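PDB 3R1W: carbonic anhydrase from Unidentified, which probably catalyses the reversible hydration of carbon dioxide to bicarbonate, as a trimeric left-handed beta-helix protein of the gamma-carbonic anhydrase type. Local coordinates for residues V12-Q16 and G17-K21. Numbering follows the deposited sequence.
Sequences VRTYQ and GISPK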
ATOM      1  N   VAL B  12     -14.453   4.573 -12.288  1.00 10.01           N
ATOM      2  CA  VAL B  12     -14.040   5.683 -13.144  1.00  9.35           C
ATOM      3  C   VAL B  12     -14.975   6.873 -12.925  1.00 12.00           C
ATOM      4  O   VAL B  12     -16.142   6.853 -13.331  1.00 14.79           O
ATOM      5  CB  VAL B  12     -14.008   5.278 -14.635  1.00  7.74           C
ATOM      6  CG1 VAL B  12     -13.543   6.454 -15.489  1.00 11.17           C
ATOM      7  CG2 VAL B  12     -13.078   4.088 -14.839  1.00  9.73           C
ATOM      8  N   ARG B  13     -14.446   7.914 -12.295  1.00  7.74           N
ATOM      9  CA  ARG B  13     -15.274   8.965 -11.709  1.00  3.26           C
ATOM     10  C   ARG B  13     -15.030  10.337 -12.313  1.00  7.33           C
ATOM     11  O   ARG B  13     -13.888  10.786 -12.444  1.00  9.51           O
ATOM     12  CB  ARG B  13     -14.995   9.055 -10.206  1.00  2.69           C
ATOM     13  CG  ARG B  13     -15.252   7.778  -9.435  1.00  7.29           C
ATOM     14  CD  ARG B  13     -15.045   8.071  -7.951  1.00 10.01           C
ATOM     15  NE  ARG B  13     -14.932   6.889  -7.091  1.00  8.39           N
ATOM     16  CZ  ARG B  13     -14.622   6.975  -5.799  1.00  6.38           C
ATOM     17  NH1 ARG B  13     -14.402   8.170  -5.268  1.00  7.30           N
ATOM     18  NH2 ARG B  13     -14.522   5.887  -5.038  1.00  6.17           N
ATOM     19  N   THR B  14     -16.130  10.993 -12.673  1.00  8.13           N
ATOM     20  CA  THR B  14     -16.113  12.378 -13.105  1.00  9.83           C
ATOM     21  C   THR B  14     -15.873  13.259 -11.886  1.00  8.70           C
ATOM     22  O   THR B  14     -16.363  12.966 -10.793  1.00 11.24           O
ATOM     23  CB  THR B  14     -17.456  12.732 -13.748  1.00 11.53           C
ATOM     24  OG1 THR B  14     -17.619  11.947 -14.936  1.00 14.95           O
ATOM     25  CG2 THR B  14     -17.524  14.210 -14.099  1.00 12.04           C
ATOM     26  N   TYR B  15     -15.115  14.330 -12.079  1.00  7.74           N
ATOM     27  CA  TYR B  15     -14.761  15.248 -11.000  1.00  7.01           C
ATOM     28  C   TYR B  15     -14.746  16.670 -11.548  1.00  9.77           C
ATOM     29  O   TYR B  15     -14.007  16.973 -12.495  1.00 11.61           O
ATOM     30  CB  TYR B  15     -13.375  14.899 -10.448  1.00 10.67           C
ATOM     31  CG  TYR B  15     -12.892  15.834  -9.365  1.00  8.39           C
ATOM     32  CD1 TYR B  15     -13.373  15.723  -8.066  1.00 10.09           C
ATOM     33  CD2 TYR B  15     -11.957  16.828  -9.639  1.00  8.20           C
ATOM     34  CE1 TYR B  15     -12.936  16.579  -7.062  1.00  9.92           C
ATOM     35  CE2 TYR B  15     -11.513  17.690  -8.638  1.00  9.12           C
ATOM     36  CZ  TYR B  15     -12.008  17.557  -7.356  1.00 10.68           C
ATOM     37  OH  TYR B  15     -11.569  18.401  -6.363  1.00 11.09           O
ATOM     38  N   GLN B  16     -15.558  17.537 -10.946  1.00 14.47           N
ATOM     39  CA  GLN B  16     -15.643  18.933 -11.363  1.00 14.92           C
ATOM     40  C   GLN B  16     -15.788  19.060 -12.869  1.00 12.29           C
ATOM     41  O   GLN B  16     -15.088  19.849 -13.512  1.00 15.18           O
ATOM     42  CB  GLN B  16     -14.432  19.717 -10.870  1.00 10.49           C
ATOM     43  CG  GLN B  16     -14.320  19.737  -9.361  1.00 15.66           C
ATOM     44  CD  GLN B  16     -13.830  21.073  -8.844  1.00 33.40           C
ATOM     45  OE1 GLN B  16     -12.670  21.441  -9.037  1.00 47.75           O
ATOM     46  NE2 GLN B  16     -14.716  21.812  -8.189  1.00 33.92           N
ATOM     47  N   GLY B  17     -16.694  18.265 -13.423  1.00  9.22           N
ATOM     48  CA  GLY B  17     -17.006  18.325 -14.844  1.00 12.40           C
ATOM     49  C   GLY B  17     -16.032  17.608 -15.769  1.00 19.13           C
ATOM     50  O   GLY B  17     -16.235  17.582 -16.981  1.00 21.49           O
ATOM     51  N   ILE B  18     -14.972  17.030 -15.209  1.00 14.44           N
ATOM     52  CA  ILE B  18     -13.982  16.333 -16.027  1.00 15.19           C
ATOM     53  C   ILE B  18     -14.060  14.829 -15.824  1.00 13.88           C
ATOM     54  O   ILE B  18     -13.972  14.349 -14.697  1.00 10.99           O
ATOM     55  CB  ILE B  18     -12.555  16.772 -15.689  1.00 18.81           C
ATOM     56  CG1 ILE B  18     -12.447  18.297 -15.686  1.00 23.29           C
ATOM     57  CG2 ILE B  18     -11.569  16.136 -16.669  1.00 20.36           C
ATOM     58  CD1 ILE B  18     -11.239  18.813 -14.947  1.00 28.75           C
ATOM     59  N   SER B  19     -14.213  14.090 -16.924  1.00 12.72           N
ATOM     60  CA  SER B  19     -14.279  12.630 -16.866  1.00 14.50           C
ATOM     61  C   SER B  19     -12.991  12.037 -17.420  1.00 12.31           C
ATOM     62  O   SER B  19     -12.457  12.533 -18.418  1.00 12.52           O
ATOM     63  CB  SER B  19     -15.465  12.112 -17.678  1.00 20.94           C
ATOM     64  OG  SER B  19     -16.687  12.692 -17.249  1.00 25.32           O
ATOM     65  N   PRO B  20     -12.475  10.985 -16.769  1.00 10.23           N
ATOM     66  CA  PRO B  20     -11.294  10.291 -17.297  1.00 10.27           C
ATOM     67  C   PRO B  20     -11.516   9.860 -18.748  1.00 10.99           C
ATOM     68  O   PRO B  20     -12.625   9.458 -19.112  1.00 11.93           O
ATOM     69  CB  PRO B  20     -11.164   9.080 -16.374  1.00 10.35           C
ATOM     70  CG  PRO B  20     -11.737   9.576 -15.043  1.00  9.42           C
ATOM     71  CD  PRO B  20     -12.874  10.489 -15.436  1.00 10.34           C
ATOM     72  N   LYS B  21     -10.470   9.971 -19.561  1.00  9.74           N
ATOM     73  CA  LYS B  21     -10.520   9.549 -20.960  1.00 11.78           C
ATOM     74  C   LYS B  21      -9.768   8.233 -21.111  1.00 14.37           C
ATOM     75  O   LYS B  21      -8.572   8.156 -20.824  1.00 18.76           O
ATOM     76  CB  LYS B  21      -9.902  10.616 -21.867  1.00 14.29           C
TER
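Pro20 packs its ring against Val12 and the Arg13 carbonyl: Pro20 CG lies 3.6 Å from Val12 CG1, and Pro20 CD is 3.2 Å from Arg13 O. Val12 CG1 is anti to the backbone N, which puts this methyl beside the proline. Closer to the turn, Thr14 OG1 and Ser19 OG share a hydrogen bond of 2.6 Å, in which either could be the donor. While this hydroxyl branch turns to Ser19, Thr14 CG2, anti to the backbone N, lies 3.6 Å from Ile18 O. Thr14 CA also approaches Ile18 O at 3.3 Å, a CA-H...O contact. The chain reverses by a type I' turn from Tyr15 to Ile18, making a two-residue beta hairpin: Tyr15 N to Ile18 O and Ile18 N to Tyr15 O both measure 2.9 Å, with N-H...O angles of 163° and 160°. Gly17, in the third position of the turn, has the left-handed backbone such a turn requires (phi 80°). This hairpin projects from a corner of the beta-helix between strands 12-13 and 21-22, in the first coil; strand 33-35 runs parallel beside strand 12-13, and its Ile34 touches Pro20. Across the subunit interface, Arg13 NH1 forms a salt bridge with Asp29 of the second subunit, while Gln16 N and Thr14 O are hydrogen-bonded to Glu185 and Tyr187 of that same subunit.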